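PDB 3K8G: outer membrane protein TP0453 from Treponema pallidum, which alters membrane permeability at acidic pH and might take part in ligand transport, as an outer membrane-associated lipoprotein enclosing a large hydrophobic cavity. Local coordinates for residues A60-R64 against S65-R69; I84-R87 against S88-W91; L193-R197 against N198-Y202; G170-I173 against T174-L177. All coordinates share one frame; numbering follows the deposited sequence.

Interaction 1: A60-R64 against S65-R69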
loop_
_atom_site.group_PDB
_atom_site.type_symbol
_atom_site.label_atom_id
_atom_site.label_comp_id
_atom_site.label_asym_id
_atom_site.label_seq_id
_atom_site.Cartn_x
_atom_site.Cartn_y
_atom_site.Cartn_z
ATOM N N ALA A 60 3.648 1.983 3.154
ATOM C CA ALA A 60 4.512 0.991 3.789
ATOM C C ALA A 60 3.777 0.520 5.069
ATOM O O ALA A 60 3.281 1.353 5.851
ATOM C CB ALA A 60 5.843 1.600 4.131
ATOM N N PHE A 61 3.664 -0.795 5.236
ATOM C CA PHE A 61 3.118 -1.371 6.486
ATOM C C PHE A 61 4.239 -1.999 7.327
ATOM O O PHE A 61 5.044 -2.793 6.801
ATOM C CB PHE A 61 2.095 -2.464 6.159
ATOM C CG PHE A 61 1.685 -3.250 7.384
ATOM C CD1 PHE A 61 0.934 -2.645 8.371
ATOM C CD2 PHE A 61 2.100 -4.555 7.552
ATOM C CE1 PHE A 61 0.562 -3.368 9.531
ATOM C CE2 PHE A 61 1.748 -5.267 8.698
ATOM C CZ PHE A 61 0.979 -4.650 9.684
ATOM N N PHE A 62 4.282 -1.657 8.614
ATOM C CA PHE A 62 5.284 -2.192 9.552
ATOM C C PHE A 62 4.615 -3.061 10.609
ATOM O O PHE A 62 3.863 -2.555 11.433
ATOM C CB PHE A 62 6.046 -1.035 10.231
ATOM C CG PHE A 62 6.808 -0.168 9.267
ATOM C CD1 PHE A 62 8.180 -0.363 9.095
ATOM C CD2 PHE A 62 6.169 0.828 8.543
ATOM C CE1 PHE A 62 8.915 0.425 8.213
ATOM C CE2 PHE A 62 6.892 1.608 7.628
ATOM C CZ PHE A 62 8.276 1.395 7.492
ATOM N N ALA A 63 4.871 -4.368 10.579
ATOM C CA ALA A 63 4.158 -5.294 11.437
ATOM C C ALA A 63 4.474 -5.086 12.925
ATOM O O ALA A 63 3.580 -5.189 13.773
ATOM C CB ALA A 63 4.493 -6.742 11.061
ATOM N N ARG A 64 5.739 -4.832 13.235
ATOM C CA ARG A 64 6.177 -4.786 14.647
ATOM C C ARG A 64 5.595 -3.606 15.411
ATOM O O ARG A 64 5.145 -3.758 16.557
ATOM C CB ARG A 64 7.711 -4.815 14.750
ATOM C CG ARG A 64 8.318 -6.143 14.300
ATOM C CD ARG A 64 9.726 -6.351 14.878
ATOM N NE ARG A 64 9.669 -6.904 16.228
ATOM C CZ ARG A 64 10.729 -7.249 16.961
ATOM N NH1 ARG A 64 11.960 -7.081 16.495
ATOM N NH2 ARG A 64 10.552 -7.753 18.174
ATOM N N SER A 65 5.563 -2.447 14.759
ATOM C CA SER A 65 4.939 -1.238 15.323
ATOM C C SER A 65 3.469 -1.051 14.887
ATOM O O SER A 65 2.847 -0.030 15.210
ATOM C CB SER A 65 5.778 -0.009 14.938
ATOM O OG SER A 65 6.031 0.004 13.519
ATOM N N LYS A 66 2.932 -2.036 14.154
ATOM C CA LYS A 66 1.512 -2.054 13.695
ATOM C C LYS A 66 1.040 -0.736 13.120
ATOM O O LYS A 66 0.168 -0.077 13.705
ATOM C CB LYS A 66 0.565 -2.470 14.855
ATOM C CG LYS A 66 0.813 -3.876 15.428
ATOM C CD LYS A 66 0.401 -3.933 16.899
ATOM C CE LYS A 66 0.663 -5.298 17.512
ATOM N NZ LYS A 66 -0.540 -6.173 17.428
ATOM N N GLU A 67 1.578 -0.338 11.966
ATOM C CA GLU A 67 1.254 0.979 11.438
ATOM C C GLU A 67 1.362 0.964 9.942
ATOM O O GLU A 67 2.160 0.189 9.401
ATOM C CB GLU A 67 2.251 2.013 11.965
ATOM C CG GLU A 67 3.726 1.647 11.694
ATOM C CD GLU A 67 4.715 2.753 12.066
ATOM O OE1 GLU A 67 4.420 3.926 11.823
ATOM O OE2 GLU A 67 5.747 2.451 12.678
ATOM N N PHE A 68 0.599 1.834 9.289
ATOM C CA PHE A 68 0.800 2.121 7.871
ATOM C C PHE A 68 1.326 3.541 7.784
ATOM O O PHE A 68 0.881 4.420 8.539
ATOM C CB PHE A 68 -0.543 2.097 7.120
ATOM C CG PHE A 68 -1.044 0.723 6.767
ATOM C CD1 PHE A 68 -0.754 0.166 5.518
ATOM C CD2 PHE A 68 -1.916 0.038 7.621
ATOM C CE1 PHE A 68 -1.273 -1.096 5.135
ATOM C CE2 PHE A 68 -2.443 -1.231 7.249
ATOM C CZ PHE A 68 -2.100 -1.796 6.011
ATOM N N ARG A 69 2.272 3.779 6.873
ATOM C CA ARG A 69 2.721 5.129 6.588
ATOM C C ARG A 69 2.449 5.347 5.142
ATOM O O ARG A 69 2.831 4.504 4.330
ATOM C CB ARG A 69 4.215 5.266 6.844
ATOM C CG ARG A 69 4.618 4.868 8.303
ATOM C CD ARG A 69 6.105 5.215 8.554
ATOM N NE ARG A 69 6.563 4.457 9.724
ATOM C CZ ARG A 69 7.792 3.994 9.881
ATOM N NH1 ARG A 69 8.733 4.215 8.950
ATOM N NH2 ARG A 69 8.085 3.301 10.967
#
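The guanidinium of Arg69 lies flat over one face of the Phe62 ring, planes 19° apart and Arg69 CZ 3.7 Å from the ring centroid, a stacked cation-pi pair. Phe62 CE2 sits under the middle of the guanidinium, while CZ of Arg69 is displaced toward the ring's rim. The edge of the same guanidinium is turned to Glu67 and grips it side-on: Arg69 NE reaches Glu67 OE1 at 3.0 Å along an almost straight bond, and Arg69 NH2 donates to Glu67 OE2, completing a salt bridge, each oxygen being approached from above the carboxylate plane. Glu67 OE2 accepts a second bond, 2.6 Å from Ser65 OG, on its anti lone pair. Extended from CG to NE, the Arg69 chain runs on the face shared with Phe62 and Glu67 and brings its guanidinium over the Phe62 ring on the partner strand.

The other side of the hairpin carries an aromatic pair. Phe61 CD1 stands over the centre of the Phe68 ring, and Phe61 CB lies 3.8 Å from Phe68 CE1; the ring planes are inclined at 46°.

Backbone bonds pair Ala60 with Arg69 and Phe62 with Glu67, where Lys66 and Glu67 both face Phe62 in a G1 beta bulge. Glu128 N also binds Glu67 OE1, and Arg69 NH1 donates to Val15 O. Ring, carboxylate and carbonyl thus hold a buried arginine, probably favouring charged Arg69 and Glu67.

Interaction 2: I84-R87 against S88-W91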
loop_
_atom_site.group_PDB
_atom_site.type_symbol
_atom_site.label_atom_id
_atom_site.label_comp_id
_atom_site.label_asym_id
_atom_site.label_seq_id
_atom_site.Cartn_x
_atom_site.Cartn_y
_atom_site.Cartn_z
ATOM N N ILE A 84 -11.196 20.797 6.208
ATOM C CA ILE A 84 -11.137 19.490 6.845
ATOM C C ILE A 84 -10.426 19.587 8.193
ATOM O O ILE A 84 -10.146 20.695 8.662
ATOM C CB ILE A 84 -10.505 18.420 5.924
ATOM C CG1 ILE A 84 -9.146 18.875 5.369
ATOM C CG2 ILE A 84 -11.503 18.048 4.781
ATOM C CD1 ILE A 84 -8.372 17.740 4.637
ATOM N N PHE A 85 -10.130 18.437 8.805
ATOM C CA PHE A 85 -9.553 18.389 10.150
ATOM C C PHE A 85 -10.307 19.301 11.116
ATOM O O PHE A 85 -9.713 20.121 11.800
ATOM C CB PHE A 85 -8.054 18.763 10.147
ATOM C CG PHE A 85 -7.264 18.112 9.051
ATOM C CD1 PHE A 85 -7.101 16.726 9.017
ATOM C CD2 PHE A 85 -6.700 18.884 8.039
ATOM C CE1 PHE A 85 -6.390 16.115 7.995
ATOM C CE2 PHE A 85 -5.962 18.277 7.016
ATOM C CZ PHE A 85 -5.822 16.882 6.996
ATOM N N SER A 86 -11.621 19.163 11.173
ATOM C CA SER A 86 -12.394 19.931 12.139
ATOM C C SER A 86 -12.246 19.334 13.543
ATOM O O SER A 86 -12.244 18.115 13.709
ATOM C CB SER A 86 -13.860 19.974 11.702
ATOM O OG SER A 86 -14.710 19.843 12.824
ATOM N N ARG A 87 -12.101 20.189 14.552
ATOM C CA ARG A 87 -12.051 19.730 15.954
ATOM C C ARG A 87 -13.297 18.970 16.420
ATOM O O ARG A 87 -13.231 18.193 17.372
ATOM C CB ARG A 87 -11.783 20.899 16.910
ATOM C CG ARG A 87 -10.327 21.310 16.953
ATOM C CD ARG A 87 -10.117 22.633 16.247
ATOM N NE ARG A 87 -10.848 23.715 16.909
ATOM C CZ ARG A 87 -10.927 24.963 16.448
ATOM N NH1 ARG A 87 -10.312 25.302 15.315
ATOM N NH2 ARG A 87 -11.621 25.880 17.120
ATOM N N SER A 88 -14.430 19.177 15.757
ATOM C CA SER A 88 -15.620 18.413 16.122
ATOM C C SER A 88 -15.533 16.979 15.601
ATOM O O SER A 88 -16.369 16.143 15.935
ATOM C CB SER A 88 -16.917 19.110 15.671
ATOM O OG SER A 88 -17.034 19.142 14.255
ATOM N N ASP A 89 -14.520 16.691 14.788
ATOM C CA ASP A 89 -14.323 15.333 14.304
ATOM C C ASP A 89 -13.238 14.605 15.085
ATOM O O ASP A 89 -12.910 13.456 14.776
ATOM C CB ASP A 89 -14.058 15.320 12.793
ATOM C CG ASP A 89 -15.342 15.421 11.978
ATOM O OD1 ASP A 89 -16.390 14.950 12.475
ATOM O OD2 ASP A 89 -15.308 15.974 10.852
ATOM N N GLY A 90 -12.710 15.276 16.110
ATOM C CA GLY A 90 -11.690 14.698 16.980
ATOM C C GLY A 90 -10.268 14.908 16.492
ATOM O O GLY A 90 -9.372 14.127 16.851
ATOM N N TRP A 91 -10.062 15.943 15.672
ATOM C CA TRP A 91 -8.745 16.324 15.143
ATOM C C TRP A 91 -8.125 17.446 15.961
ATOM O O TRP A 91 -8.749 18.489 16.138
ATOM C CB TRP A 91 -8.839 16.843 13.700
ATOM C CG TRP A 91 -9.191 15.845 12.715
ATOM C CD1 TRP A 91 -10.425 15.655 12.140
ATOM C CD2 TRP A 91 -8.319 14.854 12.147
ATOM N NE1 TRP A 91 -10.367 14.607 11.253
ATOM C CE2 TRP A 91 -9.091 14.099 11.230
ATOM C CE3 TRP A 91 -6.960 14.531 12.323
ATOM C CZ2 TRP A 91 -8.555 13.029 10.495
ATOM C CZ3 TRP A 91 -6.416 13.472 11.572
ATOM C CH2 TRP A 91 -7.216 12.737 10.673
HETATM O O HOH W 1 -13.354 17.337 9.598
#
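Phe85 drives the edge of its ring into the face of Trp91, the planes at 82° and the centroid of the Trp91 six-membered ring 5.2 Å from that of Phe85: a T-shaped pair in which Phe85 CD1 stands 3.8 Å from Trp91 CD2. The backbone of Phe85 joins in, its CA lying over the five-membered ring as a CH-pi contact. Trp91 CG, placed beside its own backbone N (chi1 -68°), carries the indole back beneath Phe85, and the carbonyl oxygen of Ser86 meets the indole at its edge, in plane, 3.4 Å from Trp91 CD1. This is the tight, buried half.

The remainder is a short 3-10 turn facing solvent. Asp89 N bonds to Ser86 O at 2.9 Å, and Gly90 N makes a longer bond to Arg87 O. Ser86 OG receives both Ser88 N and Ser88 OG, the latter at 2.8 Å. A water bridges Ser86 N and Asp89 OD2. Gly90 has a positive phi (88°), which suits a glycine, and beyond it the Trp91 carbonyl oxygen lies 3.3 Å from Arg87 CG.

The loop runs from helix 78-81 to strand 92-95. Asp46 of helix 45-52 bonds Phe85 N and, weakly, Trp91 NE1; Phe85 also stacks on Tyr103 of strand 101-104, and both aromatic residues rest on Val110 of strand 108-114.

Interaction 3: L193-R197 against N198-Y202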
loop_
_atom_site.group_PDB
_atom_site.type_symbol
_atom_site.label_atom_id
_atom_site.label_comp_id
_atom_site.label_asym_id
_atom_site.label_seq_id
_atom_site.Cartn_x
_atom_site.Cartn_y
_atom_site.Cartn_z
ATOM N N LEU A 193 -1.815 -5.803 -9.827
ATOM C CA LEU A 193 -3.265 -5.991 -10.034
ATOM C C LEU A 193 -3.843 -4.885 -10.886
ATOM O O LEU A 193 -3.381 -3.739 -10.829
ATOM C CB LEU A 193 -4.025 -6.053 -8.692
ATOM C CG LEU A 193 -3.403 -6.890 -7.551
ATOM C CD1 LEU A 193 -2.655 -6.029 -6.529
ATOM C CD2 LEU A 193 -4.442 -7.779 -6.818
ATOM N N THR A 194 -4.891 -5.206 -11.654
ATOM C CA THR A 194 -5.542 -4.162 -12.444
ATOM C C THR A 194 -7.062 -4.432 -12.453
ATOM O O THR A 194 -7.502 -5.585 -12.508
ATOM C CB THR A 194 -4.918 -4.084 -13.874
ATOM O OG1 THR A 194 -5.268 -2.840 -14.495
ATOM C CG2 THR A 194 -5.370 -5.229 -14.742
ATOM N N ALA A 195 -7.835 -3.374 -12.297
ATOM C CA ALA A 195 -9.268 -3.513 -12.059
ATOM C C ALA A 195 -9.951 -3.953 -13.344
ATOM O O ALA A 195 -9.615 -3.454 -14.427
ATOM C CB ALA A 195 -9.849 -2.214 -11.579
ATOM N N ARG A 196 -10.850 -4.924 -13.215
ATOM C CA ARG A 196 -11.829 -5.258 -14.274
ATOM C C ARG A 196 -13.204 -5.340 -13.613
ATOM O O ARG A 196 -13.446 -6.254 -12.825
ATOM C CB ARG A 196 -11.533 -6.619 -14.893
ATOM C CG ARG A 196 -10.244 -6.717 -15.691
ATOM C CD ARG A 196 -10.362 -6.072 -17.059
ATOM N NE ARG A 196 -9.038 -5.832 -17.631
ATOM C CZ ARG A 196 -8.476 -6.576 -18.582
ATOM N NH1 ARG A 196 -9.130 -7.617 -19.112
ATOM N NH2 ARG A 196 -7.250 -6.271 -19.006
ATOM N N ARG A 197 -14.088 -4.383 -13.912
ATOM C CA ARG A 197 -15.441 -4.337 -13.309
ATOM C C ARG A 197 -15.331 -4.243 -11.782
ATOM O O ARG A 197 -14.756 -3.293 -11.275
ATOM C CB ARG A 197 -16.312 -5.543 -13.726
ATOM C CG ARG A 197 -16.351 -5.842 -15.224
ATOM C CD ARG A 197 -17.655 -6.538 -15.717
ATOM N NE ARG A 197 -18.111 -7.620 -14.847
ATOM C CZ ARG A 197 -18.902 -7.445 -13.787
ATOM N NH1 ARG A 197 -19.328 -6.229 -13.462
ATOM N NH2 ARG A 197 -19.254 -8.488 -13.043
ATOM N N ASN A 198 -15.869 -5.223 -11.056
ATOM C CA ASN A 198 -15.756 -5.241 -9.595
ATOM C C ASN A 198 -14.696 -6.218 -9.083
ATOM O O ASN A 198 -14.684 -6.581 -7.899
ATOM C CB ASN A 198 -17.099 -5.560 -8.934
ATOM C CG ASN A 198 -17.739 -6.862 -9.460
ATOM O OD1 ASN A 198 -17.164 -7.587 -10.292
ATOM N ND2 ASN A 198 -18.958 -7.146 -8.981
ATOM N N GLU A 199 -13.813 -6.657 -9.968
ATOM C CA GLU A 199 -12.708 -7.516 -9.529
ATOM C C GLU A 199 -11.366 -7.010 -10.009
ATOM O O GLU A 199 -11.302 -5.991 -10.707
ATOM C CB GLU A 199 -12.926 -8.947 -9.991
ATOM C CG GLU A 199 -12.846 -9.144 -11.487
ATOM C CD GLU A 199 -13.405 -10.488 -11.907
ATOM O OE1 GLU A 199 -12.996 -10.995 -12.973
ATOM O OE2 GLU A 199 -14.250 -11.035 -11.164
ATOM N N TYR A 200 -10.301 -7.726 -9.613
ATOM C CA TYR A 200 -8.935 -7.416 -10.014
ATOM C C TYR A 200 -8.316 -8.605 -10.711
ATOM O O TYR A 200 -8.447 -9.721 -10.234
ATOM C CB TYR A 200 -8.089 -6.966 -8.773
ATOM C CG TYR A 200 -8.297 -5.499 -8.501
ATOM C CD1 TYR A 200 -9.431 -5.047 -7.845
ATOM C CD2 TYR A 200 -7.398 -4.548 -8.990
ATOM C CE1 TYR A 200 -9.648 -3.668 -7.624
ATOM C CE2 TYR A 200 -7.613 -3.170 -8.785
ATOM C CZ TYR A 200 -8.721 -2.747 -8.092
ATOM O OH TYR A 200 -8.907 -1.382 -7.917
ATOM N N LEU A 201 -7.672 -8.368 -11.856
ATOM C CA LEU A 201 -6.837 -9.357 -12.523
ATOM C C LEU A 201 -5.418 -9.183 -11.975
ATOM O O LEU A 201 -4.998 -8.042 -11.768
ATOM C CB LEU A 201 -6.754 -9.033 -14.015
ATOM C CG LEU A 201 -7.585 -9.843 -15.007
ATOM C CD1 LEU A 201 -7.795 -9.002 -16.255
ATOM C CD2 LEU A 201 -6.911 -11.179 -15.351
ATOM N N TYR A 202 -4.680 -10.264 -11.759
ATOM C CA TYR A 202 -3.307 -10.063 -11.213
ATOM C C TYR A 202 -2.252 -10.985 -11.774
ATOM O O TYR A 202 -2.570 -12.035 -12.360
ATOM C CB TYR A 202 -3.295 -10.107 -9.674
ATOM C CG TYR A 202 -3.692 -11.428 -9.097
ATOM C CD1 TYR A 202 -5.002 -11.640 -8.665
ATOM C CD2 TYR A 202 -2.773 -12.473 -8.985
ATOM C CE1 TYR A 202 -5.393 -12.854 -8.139
ATOM C CE2 TYR A 202 -3.160 -13.699 -8.468
ATOM C CZ TYR A 202 -4.468 -13.867 -8.039
ATOM O OH TYR A 202 -4.858 -15.064 -7.513
HETATM O O HOH W 2 -12.585 -3.451 -9.611
#
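Ala195 is the small bump under the broad Tyr200 ring: its CB presses over the face, 3.7 Å from Tyr200 CZ, and its CA lies beneath the rim of the same face. The ring is laid back across the neighbouring strand, where Tyr200 CD2 settles 3.7 Å from Leu193 CB, so that one flat side chain spans the low ground between Leu193 and Ala195. Leu193 then fills the next step with its branch, CG and CD2 resting against Tyr202 CB. Because CG of Tyr202 sits between its backbone N and carbonyl carbon (chi1 64°), the phenol leans away and leaves mainly CB for Leu193 to touch.

The opposite face has a different relief. Arg196 bends at chi2 (-76°) and folds round the tip of Leu201, whose CD1 is 3.4 Å from Arg196 CG and lies under the centre of the guanidinium plane. Thr194 and Leu201 run side by side, with Thr194 CG2 loosely against Leu201 CB.

These residues form an antiparallel beta hairpin closed by a type II' turn from Arg196 to Glu199. Two pairs of backbone bonds join Thr194 with Leu201 and Arg196 with Glu199, with Thr194 N 2.8 Å from Leu201 O. A water gives one hydrogen bond to Arg197 O and another to Glu199 O at 3.0 Å, bridging the turn. Tyr200 OH bonds to Asn30, and its ring is also packed by Ala245 and Leu248 of helix 245-253. Leu193 touches Leu248 as well, beside Val162 and Leu164 of strand 162-166.

Interaction 4: G170-I173 against T174-L177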
loop_
_atom_site.group_PDB
_atom_site.type_symbol
_atom_site.label_atom_id
_atom_site.label_comp_id
_atom_site.label_asym_id
_atom_site.label_seq_id
_atom_site.Cartn_x
_atom_site.Cartn_y
_atom_site.Cartn_z
ATOM N N GLY A 170 4.982 -16.108 1.659
ATOM C CA GLY A 170 4.327 -17.333 2.148
ATOM C C GLY A 170 3.008 -17.025 2.837
ATOM O O GLY A 170 1.935 -17.501 2.415
ATOM N N HIS A 171 3.086 -16.193 3.873
ATOM C CA HIS A 171 1.919 -15.779 4.666
ATOM C C HIS A 171 0.819 -15.092 3.837
ATOM O O HIS A 171 -0.372 -15.350 4.028
ATOM C CB HIS A 171 2.402 -14.869 5.802
ATOM C CG HIS A 171 1.388 -14.632 6.880
ATOM N ND1 HIS A 171 0.633 -13.480 6.951
ATOM C CD2 HIS A 171 1.029 -15.384 7.948
ATOM C CE1 HIS A 171 -0.166 -13.543 8.002
ATOM N NE2 HIS A 171 0.056 -14.687 8.627
ATOM N N PHE A 172 1.206 -14.243 2.890
ATOM C CA PHE A 172 0.231 -13.471 2.097
ATOM C C PHE A 172 -0.516 -14.320 1.053
ATOM O O PHE A 172 -1.711 -14.090 0.789
ATOM C CB PHE A 172 0.934 -12.297 1.410
ATOM C CG PHE A 172 0.008 -11.190 0.970
ATOM C CD1 PHE A 172 -0.349 -10.178 1.849
ATOM C CD2 PHE A 172 -0.494 -11.155 -0.317
ATOM C CE1 PHE A 172 -1.202 -9.146 1.449
ATOM C CE2 PHE A 172 -1.337 -10.123 -0.728
ATOM C CZ PHE A 172 -1.683 -9.121 0.155
ATOM N N ILE A 173 0.194 -15.283 0.454
ATOM C CA ILE A 173 -0.369 -16.146 -0.599
ATOM C C ILE A 173 -1.585 -16.957 -0.141
ATOM O O ILE A 173 -2.539 -17.155 -0.907
ATOM C CB ILE A 173 0.696 -17.088 -1.226
ATOM C CG1 ILE A 173 0.178 -17.687 -2.539
ATOM C CG2 ILE A 173 1.061 -18.234 -0.293
ATOM C CD1 ILE A 173 0.122 -16.725 -3.694
ATOM N N THR A 174 -1.564 -17.406 1.107
ATOM C CA THR A 174 -2.688 -18.141 1.667
ATOM C C THR A 174 -3.925 -17.237 1.757
ATOM O O THR A 174 -5.048 -17.668 1.429
ATOM C CB THR A 174 -2.341 -18.747 3.047
ATOM O OG1 THR A 174 -2.255 -17.715 4.039
ATOM C CG2 THR A 174 -1.019 -19.486 2.986
ATOM N N LYS A 175 -3.720 -15.980 2.165
ATOM C CA LYS A 175 -4.826 -15.015 2.206
ATOM C C LYS A 175 -5.338 -14.774 0.807
ATOM O O LYS A 175 -6.541 -14.835 0.541
ATOM C CB LYS A 175 -4.383 -13.657 2.762
ATOM C CG LYS A 175 -3.964 -13.641 4.217
ATOM C CD LYS A 175 -3.175 -12.351 4.498
ATOM C CE LYS A 175 -2.833 -12.225 5.975
ATOM N NZ LYS A 175 -3.441 -11.013 6.601
ATOM N N LEU A 176 -4.412 -14.472 -0.091
ATOM C CA LEU A 176 -4.775 -14.071 -1.431
ATOM C C LEU A 176 -5.514 -15.185 -2.150
ATOM O O LEU A 176 -6.449 -14.926 -2.904
ATOM C CB LEU A 176 -3.537 -13.612 -2.210
ATOM C CG LEU A 176 -3.778 -13.048 -3.607
ATOM C CD1 LEU A 176 -4.450 -11.680 -3.553
ATOM C CD2 LEU A 176 -2.452 -12.979 -4.342
ATOM N N LEU A 177 -5.135 -16.429 -1.883
ATOM C CA LEU A 177 -5.757 -17.557 -2.562
ATOM C C LEU A 177 -6.919 -18.175 -1.774
ATOM O O LEU A 177 -7.469 -19.188 -2.182
ATOM C CB LEU A 177 -4.702 -18.598 -2.959
ATOM C CG LEU A 177 -3.408 -18.124 -3.659
ATOM C CD1 LEU A 177 -2.699 -19.279 -4.326
ATOM C CD2 LEU A 177 -3.611 -16.981 -4.662
#
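Ile173 reaches one helical turn forward to Leu177, and the two branched chains cross with Ile173 CG1 3.7 Å from Leu177 CD1 and Ile173 CD1 3.8 Å from Leu177 CG. Since CG1 of Ile173 points opposite its backbone N (chi1 -165°), the ethyl arm leads along the helix toward its C-terminal end, while CG2 stays close to the backbone N of Thr174. The Ile173 carbonyl works beside this apolar pair: it accepts Leu177 N at 2.9 Å, and Leu177 CG lies close to the same oxygen. Leu177 is the first residue to leave helical backbone angles.

Lys175 lies along the neighbouring side. Its CB packs on the Phe172 carbonyl oxygen, its CD comes within 4.4 Å of Phe172 CD1, and its CE is 3.6 Å from His171 CE1, crossing the imidazole at a slant. A bend at chi4 turns the amine toward Ser254, whose OG takes the bond from NZ.

Thr174 folds its hydroxyl back to the preceding turn, OG1 lying 3.0 Å from His171 O, and its methyl CG2 touches Gly170 O. Leu176 N bonds Phe172 O at 2.9 Å.

The helix, inferred to be amphipathic, lays its apolar side on strands 189-196 and 199-207: Phe172 and Ile173 meet Met189 of the first, Leu176 covers Leu191 of the first and Leu204 of the second, and Leu177 reaches Tyr202 of the second. Arg247 of helix 245-253 bonds the Leu176 carbonyl.

How the interactions relate
From the N terminus, interaction 1 comes first, at the turn of the hairpin of strands 54-62 and 67-74, followed by interaction 2 in the loop between helix 78-81 and strand 92-95. Interaction 4 lies within the C-terminal turns of helix 169-176, and interaction 3 closes the hairpin of strands 189-196 and 199-207. All are local and in series; none nests within or crosses another. Interactions 3 and 4 touch, through Tyr202 OH and Leu177 CD2 at 3.7 Å, joining helix to hairpin. Interactions 1 and 3 lie on opposite sides of the chain's centre, their centres about 26 Å apart, while interaction 2 is remote, about 37 Å from interaction 4 between centres.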